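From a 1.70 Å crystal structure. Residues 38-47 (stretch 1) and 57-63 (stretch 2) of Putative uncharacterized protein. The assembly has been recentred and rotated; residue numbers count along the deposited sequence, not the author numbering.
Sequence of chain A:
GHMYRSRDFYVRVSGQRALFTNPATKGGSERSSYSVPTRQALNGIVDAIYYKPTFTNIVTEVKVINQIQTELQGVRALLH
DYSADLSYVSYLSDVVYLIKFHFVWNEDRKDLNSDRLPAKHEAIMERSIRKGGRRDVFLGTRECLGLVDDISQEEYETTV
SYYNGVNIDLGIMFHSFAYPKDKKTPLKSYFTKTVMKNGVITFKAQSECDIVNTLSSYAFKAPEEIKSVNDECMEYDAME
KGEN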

ATOM      1  N   THR A  38       4.125   0.218   5.319  1.00 22.70           N
ATOM      2  CA  THR A  38       4.386  -1.203   5.051  1.00 21.86           C
ATOM      3  C   THR A  38       3.538  -1.643   3.805  1.00 24.92           C
ATOM      4  O   THR A  38       2.485  -0.983   3.452  1.00 22.78           O
ATOM      5  CB  THR A  38       3.969  -2.070   6.242  1.00 24.90           C
ATOM      6  OG1 THR A  38       2.597  -1.803   6.486  1.00 25.48           O
ATOM      7  CG2 THR A  38       4.845  -1.741   7.487  1.00 22.85           C
ATOM      8  N   ARG A  39       3.949  -2.729   3.137  1.00 24.00           N
ATOM      9  CA  ARG A  39       3.155  -3.274   2.040  1.00 22.90           C
ATOM     10  C   ARG A  39       1.746  -3.583   2.514  1.00 25.66           C
ATOM     11  O   ARG A  39       0.733  -3.262   1.827  1.00 23.41           O
ATOM     12  CB  ARG A  39       3.775  -4.485   1.388  1.00 26.64           C
ATOM     13  CG  ARG A  39       3.221  -4.594  -0.042  1.00 31.02           C
ATOM     14  CD  ARG A  39       3.073  -6.013  -0.531  1.00 41.08           C
ATOM     15  NE  ARG A  39       3.243  -6.008  -1.964  1.00 37.36           N
ATOM     16  CZ  ARG A  39       3.333  -7.091  -2.700  1.00 40.53           C
ATOM     17  NH1 ARG A  39       3.216  -8.282  -2.119  1.00 43.94           N
ATOM     18  NH2 ARG A  39       3.536  -6.972  -4.006  1.00 35.98           N
ATOM     19  N   GLN A  40       1.694  -4.196   3.692  1.00 23.24           N
ATOM     20  CA  GLN A  40       0.356  -4.472   4.340  1.00 26.91           C
ATOM     21  C   GLN A  40      -0.562  -3.220   4.427  1.00 24.46           C
ATOM     22  O   GLN A  40      -1.739  -3.288   4.066  1.00 25.10           O
ATOM     23  CB  GLN A  40       0.465  -5.129   5.700  1.00 28.53           C
ATOM     24  CG  GLN A  40      -0.855  -5.784   6.201  1.00 34.61           C
ATOM     25  CD  GLN A  40      -1.149  -7.130   5.494  1.00 45.75           C
ATOM     26  OE1 GLN A  40      -0.856  -8.228   6.028  1.00 53.44           O
ATOM     27  NE2 GLN A  40      -1.755  -7.060   4.286  1.00 52.61           N
ATOM     28  N   ALA A  41      -0.065  -2.070   4.890  1.00 23.89           N
ATOM     29  CA  ALA A  41      -0.912  -0.917   5.037  1.00 23.83           C
ATOM     30  C   ALA A  41      -1.324  -0.467   3.633  1.00 22.46           C
ATOM     31  O   ALA A  41      -2.471   0.009   3.446  1.00 21.79           O
ATOM     32  CB  ALA A  41      -0.141   0.232   5.649  1.00 23.53           C
ATOM     33  N   LEU A  42      -0.418  -0.562   2.660  1.00 22.43           N
ATOM     34  CA  LEU A  42      -0.801  -0.158   1.322  1.00 19.65           C
ATOM     35  C   LEU A  42      -1.847  -1.075   0.669  1.00 20.91           C
ATOM     36  O   LEU A  42      -2.784  -0.541  -0.013  1.00 20.32           O
ATOM     37  CB  LEU A  42       0.394  -0.031   0.340  1.00 20.48           C
ATOM     38  CG  LEU A  42       1.456   0.905   0.890  1.00 22.22           C
ATOM     39  CD1 LEU A  42       2.623   1.065  -0.097  1.00 23.40           C
ATOM     40  CD2 LEU A  42       0.809   2.289   1.023  1.00 23.08           C
ATOM     41  N   ASN A  43      -1.708  -2.387   0.915  1.00 23.80           N
ATOM     42  CA  ASN A  43      -2.715  -3.401   0.525  1.00 25.10           C
ATOM     43  C   ASN A  43      -4.091  -2.959   1.117  1.00 23.85           C
ATOM     44  O   ASN A  43      -5.093  -3.050   0.429  1.00 22.88           O
ATOM     45  CB  ASN A  43      -2.398  -4.779   1.135  1.00 25.76           C
ATOM     46  CG  ASN A  43      -1.187  -5.425   0.470  1.00 33.69           C
ATOM     47  OD1 ASN A  43      -0.772  -4.996  -0.616  1.00 29.13           O
ATOM     48  ND2 ASN A  43      -0.606  -6.428   1.113  1.00 30.67           N
ATOM     49  N   GLY A  44      -4.141  -2.611   2.427  1.00 24.06           N
ATOM     50  CA  GLY A  44      -5.329  -2.065   3.040  1.00 23.65           C
ATOM     51  C   GLY A  44      -5.961  -0.905   2.333  1.00 23.79           C
ATOM     52  O   GLY A  44      -7.182  -0.864   2.219  1.00 23.63           O
ATOM     53  N   ILE A  45      -5.138   0.075   1.928  1.00 20.03           N
ATOM     54  CA  ILE A  45      -5.632   1.258   1.270  1.00 20.49           C
ATOM     55  C   ILE A  45      -6.198   0.944  -0.125  1.00 20.71           C
ATOM     56  O   ILE A  45      -7.360   1.372  -0.443  1.00 21.24           O
ATOM     57  CB  ILE A  45      -4.475   2.253   1.173  1.00 22.13           C
ATOM     58  CG1 ILE A  45      -4.209   2.878   2.613  1.00 21.38           C
ATOM     59  CG2 ILE A  45      -4.811   3.357   0.206  1.00 20.01           C
ATOM     60  CD1 ILE A  45      -2.824   3.594   2.691  1.00 25.06           C
ATOM     61  N   VAL A  46      -5.477   0.139  -0.904  1.00 19.96           N
ATOM     62  CA  VAL A  46      -6.027  -0.221  -2.220  1.00 20.03           C
ATOM     63  C   VAL A  46      -7.276  -1.076  -2.079  1.00 19.90           C
ATOM     64  O   VAL A  46      -8.227  -0.892  -2.783  1.00 20.75           O
ATOM     65  CB  VAL A  46      -4.951  -0.806  -3.204  1.00 22.36           C
ATOM     66  CG1 VAL A  46      -3.811   0.214  -3.353  1.00 22.31           C
ATOM     67  CG2 VAL A  46      -4.476  -2.216  -2.763  1.00 28.34           C
ATOM     68  N   ASP A  47      -7.331  -2.012  -1.144  1.00 20.77           N
ATOM     69  CA  ASP A  47      -8.582  -2.695  -1.000  1.00 21.13           C
ATOM     70  C   ASP A  47      -9.747  -1.835  -0.499  1.00 23.46           C
ATOM     71  O   ASP A  47     -10.910  -2.195  -0.720  1.00 24.22           O
ATOM     72  CB  ASP A  47      -8.409  -3.812   0.064  1.00 20.51           C
ATOM     73  CG  ASP A  47      -7.495  -4.944  -0.372  1.00 21.74           C
ATOM     74  OD1 ASP A  47      -7.169  -5.078  -1.566  1.00 22.50           O
ATOM     75  OD2 ASP A  47      -7.198  -5.795   0.535  1.00 22.99           O
ATOM     76  N   ASN A  57      -5.705  -7.452  -5.151  1.00 21.09           N
ATOM     77  CA  ASN A  57      -4.866  -6.283  -5.499  1.00 21.50           C
ATOM     78  C   ASN A  57      -3.394  -6.555  -5.088  1.00 19.92           C
ATOM     79  O   ASN A  57      -3.143  -7.066  -3.969  1.00 22.73           O
ATOM     80  CB  ASN A  57      -5.387  -5.088  -4.686  1.00 21.08           C
ATOM     81  CG  ASN A  57      -6.709  -4.582  -5.232  1.00 23.30           C
ATOM     82  OD1 ASN A  57      -6.876  -4.430  -6.462  1.00 23.81           O
ATOM     83  ND2 ASN A  57      -7.624  -4.262  -4.345  1.00 23.79           N
ATOM     84  N   ILE A  58      -2.505  -6.148  -5.978  1.00 21.52           N
ATOM     85  CA  ILE A  58      -1.055  -6.365  -5.848  1.00 23.31           C
ATOM     86  C   ILE A  58      -0.388  -5.023  -5.890  1.00 21.56           C
ATOM     87  O   ILE A  58      -0.290  -4.393  -6.993  1.00 21.36           O
ATOM     88  CB  ILE A  58      -0.493  -7.205  -7.012  1.00 23.61           C
ATOM     89  CG1 ILE A  58      -1.188  -8.607  -7.164  1.00 26.50           C
ATOM     90  CG2 ILE A  58       1.017  -7.426  -6.821  1.00 24.42           C
ATOM     91  CD1 ILE A  58      -1.289  -9.406  -5.871  1.00 26.44           C
ATOM     92  N   VAL A  59       0.109  -4.578  -4.750  1.00 21.01           N
ATOM     93  CA  VAL A  59       0.785  -3.257  -4.704  1.00 21.36           C
ATOM     94  C   VAL A  59       2.236  -3.483  -5.122  1.00 22.32           C
ATOM     95  O   VAL A  59       2.945  -4.294  -4.491  1.00 25.06           O
ATOM     96  CB  VAL A  59       0.741  -2.583  -3.299  1.00 20.59           C
ATOM     97  CG1 VAL A  59       1.639  -1.325  -3.299  1.00 22.08           C
ATOM     98  CG2 VAL A  59      -0.734  -2.148  -2.982  1.00 23.01           C
ATOM     99  N   THR A  60       2.697  -2.787  -6.148  1.00 19.99           N
ATOM    100  CA  THR A  60       4.059  -3.128  -6.633  1.00 20.39           C
ATOM    101  C   THR A  60       5.107  -2.069  -6.297  1.00 23.19           C
ATOM    102  O   THR A  60       6.332  -2.365  -6.248  1.00 23.20           O
ATOM    103  CB  THR A  60       4.111  -3.378  -8.142  1.00 24.56           C
ATOM    104  OG1 THR A  60       3.673  -2.207  -8.849  1.00 23.50           O
ATOM    105  CG2 THR A  60       3.269  -4.614  -8.485  1.00 24.88           C
ATOM    106  N   GLU A  61       4.663  -0.836  -6.088  1.00 22.88           N
ATOM    107  CA  GLU A  61       5.604   0.277  -5.931  1.00 22.33           C
ATOM    108  C   GLU A  61       4.940   1.411  -5.165  1.00 22.49           C
ATOM    109  O   GLU A  61       3.690   1.629  -5.314  1.00 19.86           O
ATOM    110  CB  GLU A  61       6.123   0.753  -7.263  1.00 22.55           C
ATOM    111  CG  GLU A  61       7.421   1.528  -7.114  1.00 25.58           C
ATOM    112  CD  GLU A  61       8.027   1.802  -8.476  1.00 28.06           C
ATOM    113  OE1 GLU A  61       7.551   2.683  -9.170  1.00 26.38           O
ATOM    114  OE2 GLU A  61       8.996   1.112  -8.841  1.00 30.72           O
ATOM    115  N   VAL A  62       5.697   2.097  -4.311  1.00 22.62           N
ATOM    116  CA  VAL A  62       5.201   3.384  -3.718  1.00 22.13           C
ATOM    117  C   VAL A  62       6.240   4.468  -3.794  1.00 22.47           C
ATOM    118  O   VAL A  62       7.452   4.163  -3.739  1.00 20.90           O
ATOM    119  CB  VAL A  62       4.738   3.190  -2.247  1.00 20.35           C
ATOM    120  CG1 VAL A  62       5.888   2.692  -1.287  1.00 22.60           C
ATOM    121  CG2 VAL A  62       4.120   4.506  -1.685  1.00 20.79           C
ATOM    122  N   LYS A  63       5.799   5.718  -4.025  1.00 24.35           N
ATOM    123  CA  LYS A  63       6.695   6.858  -4.030  1.00 19.99           C
ATOM    124  C   LYS A  63       6.358   7.714  -2.822  1.00 23.32           C
ATOM    125  O   LYS A  63       5.174   8.131  -2.629  1.00 23.26           O
ATOM    126  CB  LYS A  63       6.683   7.722  -5.324  1.00 22.12           C
ATOM    127  CG  LYS A  63       6.919   6.878  -6.579  1.00 23.17           C
ATOM    128  CD  LYS A  63       6.874   7.701  -7.858  1.00 28.94           C
ATOM    129  CE  LYS A  63       7.939   8.670  -7.947  1.00 33.05           C
ATOM    130  NZ  LYS A  63       8.156   8.887  -9.433  1.00 40.25           N
TER
HETATM  131  O   HOH W   1      -0.153  -6.336  -2.660  1.00 37.20           O
HETATM  132  O   HOH W   2      -7.477  -7.542  -2.849  1.00 25.27           O

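This is a helix-on-strand contact in which a small apolar seam centred on Val59 is accompanied by side-chain hydrogen bonds from Arg39 to Val59 O and from Asn57 to Asp47, and by two bridging waters. The helix, residues 39-47, and the strand, 57-63, run at 127° between their N-to-C directions, and their axes approach to 8.4 Å. The nearest CA pairs, Asn43 CA to Val59 CA at 6.3 Å and Asp47 CA to Asn57 CA at 6.9 Å, confirm the opposed course: later helix residues meet earlier strand residues. At the helix start, Thr38 OG1 accepts from Ala41 N at 3.1 Å, a capping bond.

The CA-to-CB bonds alternate from Asn57 to Thr60, toward the helix at Asn57 and Val59 and away at Ile58 and Thr60; Glu61 also points away, breaking the alternation where Thr60 has phi/psi -108/-24, and Val62 points toward the helix again. From the helix, Leu42 and Val46, one turn apart, point toward the strand. Val59 has the largest area covered, 110 Å²; its CG2 lies 3.7 Å from Val46 CG2, and its CG1 lies 4.1 Å from Leu42 CB. Leu42 extends the seam, with CD1 3.7 Å from Val62 CB.

The polar links come from side chains that leave the helix sideways and then approach the strand. Arg39 forks onto one backbone carbonyl: NE and NH2 donate to Val59 O at 3.1 and 2.8 Å, with the acceptor near the guanidinium plane, where the N-H bonds lie. Asn57 ND2 donates to Asp47 OD1 at 2.9 Å, and the 167° N-H...acceptor angle indicates a nearly linear bond.

Two waters bridge helix side chains to the strand backbone. The O of water 1 lies 2.5 Å from Asn43 OD1, to which it donates, and 2.7 Å from Val59 N, from which it accepts; it also makes a weak bond to Asn57 O. The O of water 2 lies 2.8 Å from Asp47 OD1, to which it donates, and 2.9 Å from Asn57 N, from which it accepts, so Asp47 OD1 receives both a direct and a water-mediated link to Asn57.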